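Local coordinates for sugar kinase, pfkB family (Thermotoga maritima, PDB 2AJR), which probably transfers phosphate from ATP to a sugar phosphate, in the manner of a phosphofructokinase, as a magnesium-binding member of the pfkB carbohydrate kinase family, at residues L217-F220 / D221-V224; F290-M293 / A294-G297; M78-I81 / L82-L86; M312-L315 / E316-K319; E262-T265 / S266-L269. One frame throughout, in Å; residues are numbered along the deposited sequence.

Interaction 1 of 5, residues L217-F220 / D221-V224; sequences LKTF and DDYV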
loop_
_atom_site.group_PDB
_atom_site.type_symbol
_atom_site.label_atom_id
_atom_site.label_comp_id
_atom_site.label_asym_id
_atom_site.label_seq_id
_atom_site.Cartn_x
_atom_site.Cartn_y
_atom_site.Cartn_z
ATOM N N LEU A 217 32.325 4.907 -9.331
ATOM C CA LEU A 217 32.208 5.893 -8.276
ATOM C C LEU A 217 32.622 5.324 -6.928
ATOM O O LEU A 217 31.813 4.750 -6.235
ATOM C CB LEU A 217 30.759 6.417 -8.213
ATOM C CG LEU A 217 30.243 7.062 -9.506
ATOM C CD1 LEU A 217 28.776 7.446 -9.400
ATOM C CD2 LEU A 217 31.082 8.259 -9.849
ATOM N N LYS A 218 33.880 5.491 -6.552
ATOM C CA LYS A 218 34.356 4.987 -5.258
ATOM C C LYS A 218 35.140 6.024 -4.452
ATOM O O LYS A 218 35.338 5.846 -3.269
ATOM C CB LYS A 218 35.204 3.723 -5.476
ATOM C CG LYS A 218 34.679 2.474 -4.743
ATOM C CD LYS A 218 33.523 1.816 -5.473
ATOM C CE LYS A 218 32.669 0.927 -4.550
ATOM N NZ LYS A 218 33.463 -0.107 -3.782
ATOM N N THR A 219 35.567 7.111 -5.082
ATOM C CA THR A 219 36.375 8.130 -4.421
ATOM C C THR A 219 35.910 9.544 -4.796
ATOM O O THR A 219 35.393 9.761 -5.888
ATOM C CB THR A 219 37.860 7.981 -4.819
ATOM O OG1 THR A 219 38.042 8.391 -6.184
ATOM C CG2 THR A 219 38.321 6.542 -4.640
ATOM N N PHE A 220 36.119 10.514 -3.911
ATOM C CA PHE A 220 35.785 11.897 -4.247
ATOM C C PHE A 220 36.219 12.305 -5.669
ATOM O O PHE A 220 35.456 12.969 -6.375
ATOM C CB PHE A 220 36.386 12.857 -3.236
ATOM C CG PHE A 220 35.982 14.292 -3.444
ATOM C CD1 PHE A 220 34.673 14.690 -3.243
ATOM C CD2 PHE A 220 36.918 15.247 -3.823
ATOM C CE1 PHE A 220 34.291 16.027 -3.426
ATOM C CE2 PHE A 220 36.551 16.575 -3.996
ATOM C CZ PHE A 220 35.230 16.965 -3.790
ATOM N N ASP A 221 37.416 11.893 -6.096
ATOM C CA ASP A 221 37.901 12.212 -7.446
ATOM C C ASP A 221 37.037 11.596 -8.544
ATOM O O ASP A 221 36.876 12.185 -9.620
ATOM C CB ASP A 221 39.350 11.772 -7.657
ATOM C CG ASP A 221 40.148 12.794 -8.446
ATOM O OD1 ASP A 221 40.316 13.937 -7.944
ATOM O OD2 ASP A 221 40.597 12.465 -9.564
ATOM N N ASP A 222 36.483 10.416 -8.293
ATOM C CA ASP A 222 35.531 9.842 -9.236
ATOM C C ASP A 222 34.301 10.707 -9.387
ATOM O O ASP A 222 33.846 10.965 -10.501
ATOM C CB ASP A 222 35.091 8.457 -8.787
ATOM C CG ASP A 222 36.240 7.510 -8.691
ATOM O OD1 ASP A 222 37.072 7.527 -9.626
ATOM O OD2 ASP A 222 36.321 6.764 -7.684
ATOM N N TYR A 223 33.743 11.133 -8.266
ATOM C CA TYR A 223 32.561 11.971 -8.324
ATOM C C TYR A 223 32.894 13.289 -9.020
ATOM O O TYR A 223 32.053 13.829 -9.746
ATOM C CB TYR A 223 32.001 12.240 -6.933
ATOM C CG TYR A 223 31.314 11.057 -6.330
ATOM C CD1 TYR A 223 32.040 10.049 -5.710
ATOM C CD2 TYR A 223 29.941 10.942 -6.380
ATOM C CE1 TYR A 223 31.413 8.974 -5.154
ATOM C CE2 TYR A 223 29.304 9.859 -5.853
ATOM C CZ TYR A 223 30.038 8.882 -5.240
ATOM O OH TYR A 223 29.388 7.824 -4.694
ATOM N N VAL A 224 34.128 13.783 -8.826
ATOM C CA VAL A 224 34.536 15.024 -9.468
ATOM C C VAL A 224 34.703 14.795 -10.954
ATOM O O VAL A 224 34.211 15.583 -11.741
ATOM C CB VAL A 224 35.786 15.639 -8.835
ATOM C CG1 VAL A 224 36.259 16.879 -9.618
ATOM C CG2 VAL A 224 35.485 16.014 -7.391
#
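The first turn of helix 220-233 closes when Tyr223 N donates to Thr219 O (3.2 Å) and Val224 N to Phe220 O (2.9 Å). Such a turn has amides that no preceding carbonyl can serve, and here a capping box answers the need. Thr219 is the N-cap: its OG1 accepts weakly from Asp222 N, and in return Asp222 OD2 accepts from Thr219 N (2.7 Å). Lys218 N reaches the same OD2 at 3.0 Å, and the two amides come from opposite faces of the carboxylate plane, both on its anti side. Thr219 OG1 adds a weak bond to OD2. Asp222 holds CG anti to its carbonyl carbon (chi1 -60°), which swings the carboxylate back over the incoming chain. A leucine at Asp222 would probably leave the Lys218 and Thr219 amides without their shared acceptor and let the entry to the helix fray. Apolar contacts flank the box. Leu217 CB sits over one face of the Tyr223 ring, 3.9 Å from CZ, whereas Thr219 O lies at the edge of that ring, in its plane. Val224 CG2 rests over a face of the Phe220 ring in a CH-pi contact, 3.8 Å from the centroid. Both aromatic rings meet Tyr241 of strand 236-241 edge-to-face and touch Ile247 of strand 245-249, which fastens the start of the helix to the sheet.

Interaction 2 of 5, residues F290-M293 / A294-G297; sequences FLEM and AKFG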
loop_
_atom_site.group_PDB
_atom_site.type_symbol
_atom_site.label_atom_id
_atom_site.label_comp_id
_atom_site.label_asym_id
_atom_site.label_seq_id
_atom_site.Cartn_x
_atom_site.Cartn_y
_atom_site.Cartn_z
ATOM N N PHE A 290 24.791 29.800 -12.180
ATOM C CA PHE A 290 24.688 28.380 -11.876
ATOM C C PHE A 290 25.096 28.004 -10.461
ATOM O O PHE A 290 24.394 27.250 -9.801
ATOM C CB PHE A 290 25.491 27.573 -12.891
ATOM C CG PHE A 290 24.955 27.676 -14.284
ATOM C CD1 PHE A 290 23.654 27.285 -14.564
ATOM C CD2 PHE A 290 25.738 28.173 -15.321
ATOM C CE1 PHE A 290 23.142 27.393 -15.856
ATOM C CE2 PHE A 290 25.238 28.267 -16.620
ATOM C CZ PHE A 290 23.939 27.879 -16.884
ATOM N N LEU A 291 26.217 28.513 -9.983
ATOM C CA LEU A 291 26.622 28.197 -8.626
ATOM C C LEU A 291 25.522 28.650 -7.675
ATOM O O LEU A 291 25.073 27.869 -6.823
ATOM C CB LEU A 291 27.965 28.835 -8.245
ATOM C CG LEU A 291 28.452 28.384 -6.853
ATOM C CD1 LEU A 291 28.536 26.867 -6.773
ATOM C CD2 LEU A 291 29.778 29.027 -6.459
ATOM N N GLU A 292 25.061 29.891 -7.836
ATOM C CA GLU A 292 23.964 30.395 -6.987
ATOM C C GLU A 292 22.662 29.599 -7.167
ATOM O O GLU A 292 21.917 29.419 -6.209
ATOM C CB GLU A 292 23.739 31.891 -7.186
ATOM C CG GLU A 292 24.961 32.750 -6.803
ATOM C CD GLU A 292 25.227 32.802 -5.301
ATOM O OE1 GLU A 292 24.318 33.169 -4.531
ATOM O OE2 GLU A 292 26.361 32.504 -4.885
HETATM N N MSE A 293 22.408 29.090 -8.370
HETATM C CA MSE A 293 21.300 28.154 -8.571
HETATM C C MSE A 293 21.440 26.905 -7.738
HETATM O O MSE A 293 20.503 26.524 -7.058
HETATM C CB MSE A 293 21.216 27.689 -10.004
HETATM C CG MSE A 293 20.392 28.558 -10.898
HETATM SE SE MSE A 293 20.297 27.727 -12.654
HETATM C CE MSE A 293 20.148 25.931 -12.149
ATOM N N ALA A 294 22.601 26.254 -7.817
ATOM C CA ALA A 294 22.852 25.047 -7.028
ATOM C C ALA A 294 22.768 25.322 -5.521
ATOM O O ALA A 294 22.262 24.491 -4.769
ATOM C CB ALA A 294 24.191 24.450 -7.384
ATOM N N LYS A 295 23.250 26.488 -5.092
ATOM C CA LYS A 295 23.222 26.870 -3.673
ATOM C C LYS A 295 21.803 27.031 -3.173
ATOM O O LYS A 295 21.474 26.624 -2.058
ATOM C CB LYS A 295 23.992 28.179 -3.433
ATOM C CG LYS A 295 25.523 27.995 -3.372
ATOM C CD LYS A 295 26.298 29.306 -3.522
ATOM C CE LYS A 295 26.177 30.205 -2.286
ATOM N NZ LYS A 295 26.900 31.496 -2.462
ATOM N N PHE A 296 20.971 27.659 -3.992
ATOM C CA PHE A 296 19.580 27.845 -3.642
ATOM C C PHE A 296 18.871 26.488 -3.652
ATOM O O PHE A 296 18.027 26.214 -2.799
ATOM C CB PHE A 296 18.905 28.820 -4.609
ATOM C CG PHE A 296 17.518 29.228 -4.189
ATOM C CD1 PHE A 296 17.330 30.273 -3.305
ATOM C CD2 PHE A 296 16.409 28.571 -4.680
ATOM C CE1 PHE A 296 16.059 30.653 -2.914
ATOM C CE2 PHE A 296 15.141 28.945 -4.300
ATOM C CZ PHE A 296 14.963 29.988 -3.409
ATOM N N GLY A 297 19.234 25.636 -4.607
ATOM C CA GLY A 297 18.701 24.288 -4.670
ATOM C C GLY A 297 19.028 23.543 -3.395
ATOM O O GLY A 297 18.154 22.895 -2.809
#
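Lys295 NZ and Glu292 OE2 stand 2.7 Å apart in a hydrogen-bonded salt bridge, an example of how residues three apart on a helix can pair along its flank. The two side chains run side by side and point the same way. The lysine amine meets OE2 on its syn side, 24° out of the carboxylate plane, and leaves OE1 farther off. Neither chain is straight: the glutamate folds at its second torsion (-71°) and the lysine at its third (72°), and these bends turn both ends toward each other. On the way the aliphatic part of the lysine is used as well, its CD lying 4.1 Å from Leu291 CG where the two chains cross. Helix 290-304, which carries the pair, is one of the helices flanking the central sheet of this ribokinase-type fold. Its backbone bonds are regular: Ala294 N donates to Phe290 O at 2.9 Å and Phe296 N to Glu292 O at 3.0 Å. Just ahead of them, Glu292 N is hydrogen-bonded to Asn289 OD1. The buried side is apolar. Selenomethionine Met293 packs against Phe180 of strand 178-182 and Met279 of helix 271-286, while Ala294 lies against Ile257 and Leu291 against Trp255, both of strand 254-259.

Interaction 3 of 5, residues M78-I81 / L82-L86; sequences MGKI and LVEEL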
loop_
_atom_site.group_PDB
_atom_site.type_symbol
_atom_site.label_atom_id
_atom_site.label_comp_id
_atom_site.label_asym_id
_atom_site.label_seq_id
_atom_site.Cartn_x
_atom_site.Cartn_y
_atom_site.Cartn_z
HETATM N N MSE A 78 -6.022 4.776 -9.270
HETATM C CA MSE A 78 -4.966 5.548 -8.658
HETATM C C MSE A 78 -4.725 6.804 -9.481
HETATM O O MSE A 78 -4.480 7.894 -8.941
HETATM C CB MSE A 78 -3.687 4.720 -8.575
HETATM C CG MSE A 78 -3.811 3.444 -7.737
HETATM SE SE MSE A 78 -4.407 3.765 -5.900
HETATM C CE MSE A 78 -6.293 3.361 -5.996
ATOM N N GLY A 79 -4.820 6.665 -10.795
ATOM C CA GLY A 79 -4.657 7.811 -11.659
ATOM C C GLY A 79 -5.648 8.899 -11.320
ATOM O O GLY A 79 -5.274 10.063 -11.225
ATOM N N LYS A 80 -6.908 8.521 -11.127
ATOM C CA LYS A 80 -7.958 9.498 -10.850
ATOM C C LYS A 80 -7.690 10.251 -9.564
ATOM O O LYS A 80 -7.826 11.474 -9.510
ATOM C CB LYS A 80 -9.345 8.836 -10.759
ATOM C CG LYS A 80 -10.424 9.769 -10.185
ATOM C CD LYS A 80 -11.851 9.382 -10.627
ATOM C CE LYS A 80 -12.936 10.295 -9.997
ATOM N NZ LYS A 80 -12.721 10.561 -8.505
ATOM N N ILE A 81 -7.319 9.510 -8.527
ATOM C CA ILE A 81 -6.976 10.114 -7.265
ATOM C C ILE A 81 -5.820 11.089 -7.457
ATOM O O ILE A 81 -5.869 12.213 -6.968
ATOM C CB ILE A 81 -6.571 9.062 -6.220
ATOM C CG1 ILE A 81 -7.740 8.135 -5.901
ATOM C CG2 ILE A 81 -6.082 9.743 -4.928
ATOM C CD1 ILE A 81 -7.293 6.888 -5.122
ATOM N N LEU A 82 -4.782 10.670 -8.173
ATOM C CA LEU A 82 -3.593 11.526 -8.346
ATOM C C LEU A 82 -3.966 12.867 -8.960
ATOM O O LEU A 82 -3.585 13.913 -8.437
ATOM C CB LEU A 82 -2.526 10.838 -9.214
ATOM C CG LEU A 82 -1.135 11.470 -9.271
ATOM C CD1 LEU A 82 -0.044 10.404 -9.093
ATOM C CD2 LEU A 82 -0.910 12.234 -10.553
ATOM N N VAL A 83 -4.734 12.840 -10.047
ATOM C CA VAL A 83 -5.012 14.053 -10.798
ATOM C C VAL A 83 -5.853 14.984 -9.948
ATOM O O VAL A 83 -5.621 16.200 -9.926
ATOM C CB VAL A 83 -5.705 13.756 -12.168
ATOM C CG1 VAL A 83 -6.179 15.036 -12.842
ATOM C CG2 VAL A 83 -4.752 13.007 -13.084
ATOM N N GLU A 84 -6.818 14.419 -9.233
ATOM C CA GLU A 84 -7.744 15.234 -8.470
ATOM C C GLU A 84 -7.050 15.841 -7.276
ATOM O O GLU A 84 -7.185 17.027 -7.017
ATOM C CB GLU A 84 -8.957 14.422 -8.039
ATOM C CG GLU A 84 -9.929 14.259 -9.179
ATOM C CD GLU A 84 -11.244 13.619 -8.789
ATOM O OE1 GLU A 84 -11.496 13.413 -7.566
ATOM O OE2 GLU A 84 -12.026 13.330 -9.734
ATOM N N GLU A 85 -6.282 15.028 -6.563
ATOM C CA GLU A 85 -5.504 15.528 -5.444
ATOM C C GLU A 85 -4.562 16.605 -5.916
ATOM O O GLU A 85 -4.431 17.631 -5.272
ATOM C CB GLU A 85 -4.736 14.396 -4.746
ATOM C CG GLU A 85 -5.632 13.497 -3.882
ATOM C CD GLU A 85 -6.453 14.292 -2.884
ATOM O OE1 GLU A 85 -5.873 15.180 -2.218
ATOM O OE2 GLU A 85 -7.679 14.064 -2.784
ATOM N N LEU A 86 -3.946 16.391 -7.069
ATOM C CA LEU A 86 -2.955 17.322 -7.575
ATOM C C LEU A 86 -3.584 18.656 -7.864
ATOM O O LEU A 86 -3.015 19.691 -7.572
ATOM C CB LEU A 86 -2.301 16.758 -8.844
ATOM C CG LEU A 86 -1.098 17.477 -9.441
ATOM C CD1 LEU A 86 0.025 17.705 -8.417
ATOM C CD2 LEU A 86 -0.600 16.693 -10.631
#
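Lys80 NZ lies off the oxygen end of the flat Glu84 carboxylate and well out of its plane, an oblique approach that is neither over the face nor in the plane. From there the amine reaches both oxygens, OE2 at 3.1 Å and OE1 at 3.2 Å, each bond weak in geometry yet together a forked salt bridge. Lys80 CE is nearly as close to Glu84 OE2 (3.2 Å), and the two side chains cross at a slant. The spacing is four residues, one helical turn, and the backbone below is regular, with Glu84 N donating to Lys80 O at 3.1 Å. Beyond CB the lysine runs out extended, its CG anti to the backbone N (chi1 168°), and bends at the last torsion (chi4 -44°), which brings NZ to the two oxygens. A second pair lies side by side, Ile81 CG2 being 3.9 Å from Glu85 CG. The Glu85 carboxylate is bridged to Lys88. The helix, 76-89, forms the crossover of a beta-alpha-beta unit; Val83 faces Phe97 and Tyr99 of strand 93-100, and Ile81 packs on Met78 of the second subunit. Since the amine is shared between two oxygens without a well-directed bond to either, the attraction is probably mostly electrostatic and tolerant of small rotations.

Interaction 4 of 5, residues M312-L315 / E316-K319; sequences MPDL and EAIK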
loop_
_atom_site.group_PDB
_atom_site.type_symbol
_atom_site.label_atom_id
_atom_site.label_comp_id
_atom_site.label_asym_id
_atom_site.label_seq_id
_atom_site.Cartn_x
_atom_site.Cartn_y
_atom_site.Cartn_z
HETATM N N MSE A 312 7.523 20.110 0.618
HETATM C CA MSE A 312 8.144 21.017 -0.310
HETATM C C MSE A 312 8.104 22.383 0.374
HETATM O O MSE A 312 7.038 22.849 0.763
HETATM C CB MSE A 312 7.365 21.037 -1.620
HETATM C CG MSE A 312 7.236 19.680 -2.286
HETATM SE SE MSE A 312 9.002 18.867 -2.787
HETATM C CE MSE A 312 8.968 17.193 -1.661
ATOM N N PRO A 313 9.268 23.017 0.547
ATOM C CA PRO A 313 9.351 24.221 1.363
ATOM C C PRO A 313 8.842 25.478 0.678
ATOM O O PRO A 313 8.796 25.531 -0.547
ATOM C CB PRO A 313 10.852 24.347 1.614
ATOM C CG PRO A 313 11.475 23.765 0.389
ATOM C CD PRO A 313 10.581 22.631 0.001
ATOM N N ASP A 314 8.452 26.468 1.475
ATOM C CA ASP A 314 8.219 27.821 0.961
ATOM C C ASP A 314 9.483 28.686 1.078
ATOM O O ASP A 314 10.458 28.292 1.734
ATOM C CB ASP A 314 6.996 28.502 1.616
ATOM C CG ASP A 314 7.140 28.728 3.133
ATOM O OD1 ASP A 314 8.261 28.790 3.691
ATOM O OD2 ASP A 314 6.082 28.873 3.774
ATOM N N LEU A 315 9.452 29.851 0.435
ATOM C CA LEU A 315 10.617 30.737 0.357
ATOM C C LEU A 315 11.181 31.111 1.730
ATOM O O LEU A 315 12.387 31.166 1.899
ATOM C CB LEU A 315 10.284 32.004 -0.444
ATOM C CG LEU A 315 11.460 32.948 -0.734
ATOM C CD1 LEU A 315 12.565 32.211 -1.497
ATOM C CD2 LEU A 315 11.005 34.189 -1.493
ATOM N N GLU A 316 10.313 31.362 2.704
ATOM C CA GLU A 316 10.756 31.629 4.070
ATOM C C GLU A 316 11.597 30.462 4.600
ATOM O O GLU A 316 12.671 30.680 5.140
ATOM C CB GLU A 316 9.564 31.902 5.005
ATOM C CG GLU A 316 9.958 32.087 6.496
ATOM C CD GLU A 316 8.791 32.515 7.425
ATOM O OE1 GLU A 316 7.610 32.238 7.096
ATOM O OE2 GLU A 316 9.063 33.124 8.495
ATOM N N ALA A 317 11.109 29.234 4.426
ATOM C CA ALA A 317 11.776 28.043 4.967
ATOM C C ALA A 317 13.090 27.749 4.229
ATOM O O ALA A 317 14.012 27.137 4.801
ATOM C CB ALA A 317 10.840 26.831 4.909
ATOM N N ILE A 318 13.166 28.177 2.965
ATOM C CA ILE A 318 14.370 27.999 2.146
ATOM C C ILE A 318 15.474 28.971 2.569
ATOM O O ILE A 318 16.599 28.564 2.809
ATOM C CB ILE A 318 14.067 28.192 0.642
ATOM C CG1 ILE A 318 13.191 27.040 0.136
ATOM C CG2 ILE A 318 15.354 28.253 -0.161
ATOM C CD1 ILE A 318 12.646 27.237 -1.243
ATOM N N LYS A 319 15.142 30.255 2.660
ATOM C CA LYS A 319 16.109 31.286 3.069
ATOM C C LYS A 319 16.735 31.001 4.437
ATOM O O LYS A 319 17.896 31.331 4.657
ATOM C CB LYS A 319 15.454 32.683 3.078
ATOM C CG LYS A 319 15.324 33.337 1.697
ATOM C CD LYS A 319 14.735 34.734 1.795
ATOM C CE LYS A 319 14.867 35.517 0.483
ATOM N NZ LYS A 319 14.700 37.005 0.685
#
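A first torsion of 63° places Asp314 CG between its own backbone N and carbonyl carbon, and this turns OD1 forward to Ala317 N. The resulting capping bond measures 3.0 Å, with an N-H...O angle of 155°, and the amide meets OD1 nearly in line with its C-O bond. Asp314 is thus the N-cap of helix 315-319, and its carbonyl takes Ile318 N at 3.0 Å. An alanine here is likely to cost Ala317 N its carboxylate partner and leave the first turn less firmly capped. Pro313, just before the cap, reaches over to Ile318, five residues further on: CG to CG1 is 3.7 Å, the pattern known as a hydrophobic staple. Pro313 CB also touches the methyl of Ala317 at 4.1 Å. The staple continues inward, since Pro313 packs on Ala303 and Ile318 on Ser300, both of helix 290-304. Polar and apolar halves of the cap thus lie next to each other, the carboxylate gripping an amide at the helix start while proline and isoleucine turn to the interior. Negative charge at this end probably suits the helix dipole, though Glu316 OE1, 4.9 Å from Asp314 OD1, is a like charge nearby.

Interaction 5 of 5, residues E262-T265 / S266-L269; sequences EIDT and SHLL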
loop_
_atom_site.group_PDB
_atom_site.type_symbol
_atom_site.label_atom_id
_atom_site.label_comp_id
_atom_site.label_asym_id
_atom_site.label_seq_id
_atom_site.Cartn_x
_atom_site.Cartn_y
_atom_site.Cartn_z
ATOM N N GLU A 262 24.747 17.126 10.370
ATOM C CA GLU A 262 24.164 15.875 9.881
ATOM C C GLU A 262 22.660 16.117 9.669
ATOM O O GLU A 262 22.005 16.821 10.446
ATOM C CB GLU A 262 24.467 14.684 10.826
ATOM C CG GLU A 262 23.749 13.334 10.472
ATOM C CD GLU A 262 24.253 12.631 9.174
ATOM O OE1 GLU A 262 25.368 12.062 9.194
ATOM O OE2 GLU A 262 23.531 12.611 8.146
ATOM N N ILE A 263 22.150 15.600 8.565
ATOM C CA ILE A 263 20.741 15.693 8.255
ATOM C C ILE A 263 20.070 14.392 8.699
ATOM O O ILE A 263 20.729 13.383 8.949
ATOM C CB ILE A 263 20.470 15.986 6.739
ATOM C CG1 ILE A 263 20.671 14.756 5.847
ATOM C CG2 ILE A 263 21.339 17.135 6.239
ATOM C CD1 ILE A 263 22.021 14.154 5.925
ATOM N N ASP A 264 18.752 14.438 8.812
ATOM C CA ASP A 264 17.976 13.294 9.262
ATOM C C ASP A 264 17.641 12.439 8.042
ATOM O O ASP A 264 16.786 12.794 7.230
ATOM C CB ASP A 264 16.712 13.804 9.970
ATOM C CG ASP A 264 15.996 12.726 10.750
ATOM O OD1 ASP A 264 15.957 11.570 10.262
ATOM O OD2 ASP A 264 15.454 13.052 11.838
ATOM N N THR A 265 18.309 11.305 7.911
ATOM C CA THR A 265 18.157 10.488 6.715
ATOM C C THR A 265 16.747 9.904 6.574
ATOM O O THR A 265 16.355 9.480 5.488
ATOM C CB THR A 265 19.209 9.371 6.660
ATOM O OG1 THR A 265 19.108 8.558 7.834
ATOM C CG2 THR A 265 20.608 9.976 6.569
ATOM N N SER A 266 15.977 9.905 7.658
ATOM C CA SER A 266 14.583 9.484 7.594
ATOM C C SER A 266 13.643 10.580 7.060
ATOM O O SER A 266 12.504 10.295 6.668
ATOM C CB SER A 266 14.101 8.981 8.973
ATOM O OG SER A 266 13.937 10.043 9.899
ATOM N N HIS A 267 14.111 11.824 7.037
ATOM C CA HIS A 267 13.292 12.949 6.582
ATOM C C HIS A 267 13.538 13.277 5.105
ATOM O O HIS A 267 13.136 14.337 4.637
ATOM C CB HIS A 267 13.591 14.202 7.421
ATOM C CG HIS A 267 13.159 14.114 8.852
ATOM N ND1 HIS A 267 13.233 15.192 9.711
ATOM C CD2 HIS A 267 12.633 13.093 9.571
ATOM C CE1 HIS A 267 12.790 14.831 10.903
ATOM N NE2 HIS A 267 12.409 13.565 10.842
ATOM N N LEU A 268 14.162 12.363 4.371
ATOM C CA LEU A 268 14.675 12.647 3.035
ATOM C C LEU A 268 13.692 12.489 1.890
ATOM O O LEU A 268 14.025 12.851 0.745
ATOM C CB LEU A 268 15.858 11.727 2.727
ATOM C CG LEU A 268 17.258 12.157 3.128
ATOM C CD1 LEU A 268 18.195 11.011 2.882
ATOM C CD2 LEU A 268 17.690 13.392 2.345
ATOM N N LEU A 269 12.519 11.913 2.124
ATOM C CA LEU A 269 11.646 11.652 0.985
ATOM C C LEU A 269 11.329 12.952 0.260
ATOM O O LEU A 269 10.753 13.872 0.850
ATOM C CB LEU A 269 10.353 10.982 1.401
ATOM C CG LEU A 269 9.431 10.661 0.223
ATOM C CD1 LEU A 269 10.042 9.566 -0.671
ATOM C CD2 LEU A 269 8.066 10.269 0.734
#
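The magnesium site of this kinase includes His267, and residues 264-267 fold as a type I beta turn in the loop that leads to helix 271-286, whose start carries the GAGD signature of the pfkB family. Asp264 O accepts from His267 N at 2.9 Å to close the turn. Inside it the Asp264 side chain makes an Asx turn: OD1 takes Ser266 N on its anti side at 3.1 Å and also Ser266 OG, at 2.6 Å, from above the carboxylate plane. Two donors on one oxygen fix the rotation of the carboxylate. Asp264 CG is anti to its backbone N (chi1 -167°), a setting that carries the group over the imidazole of His267. There carboxylate and ring are stacked, their planes 13° apart, with OD2 3.2 Å from NE2 but over the ring face, in no position to accept its hydrogen. Asp264 CB lies over the same ring, 3.9 Å from its centroid, as a CH-pi contact. OD2 is satisfied elsewhere, in a salt bridge with Lys116, and the ring is held at both nitrogens, NE2 by Glu113 OE2 and ND1 by Thr305 O. His267 shares the magnesium site with Ala304, Arg307 and Glu309; its side chain is about 4 Å from the ion, which is consistent with a backbone atom making the closer approach. On the far side of the turn, Leu268 folds back over Thr265, its CD1 3.5 Å from Thr265 O.

In the fold
The five contacts are separate local arrangements on one fold, and only interactions 2 and 4 touch: Phe296 CZ meets Ile318 CG2 at 3.7 Å and Leu315 CD1 at 3.8 Å, so the ring of helix 290-304 packs against the short helix that follows it. Interaction 5 is the one that contributes to the magnesium site, and interaction 4 is the next nearest, with Pro313 about 9 Å from the ion by its side chain; nearest atoms of interactions 4 and 5 are about 5 Å apart. Interactions 1 and 3 lie on opposite sides of the chain's centre, about 40 Å apart between centres, both away from the metal, and interaction 3 adjoins the second subunit.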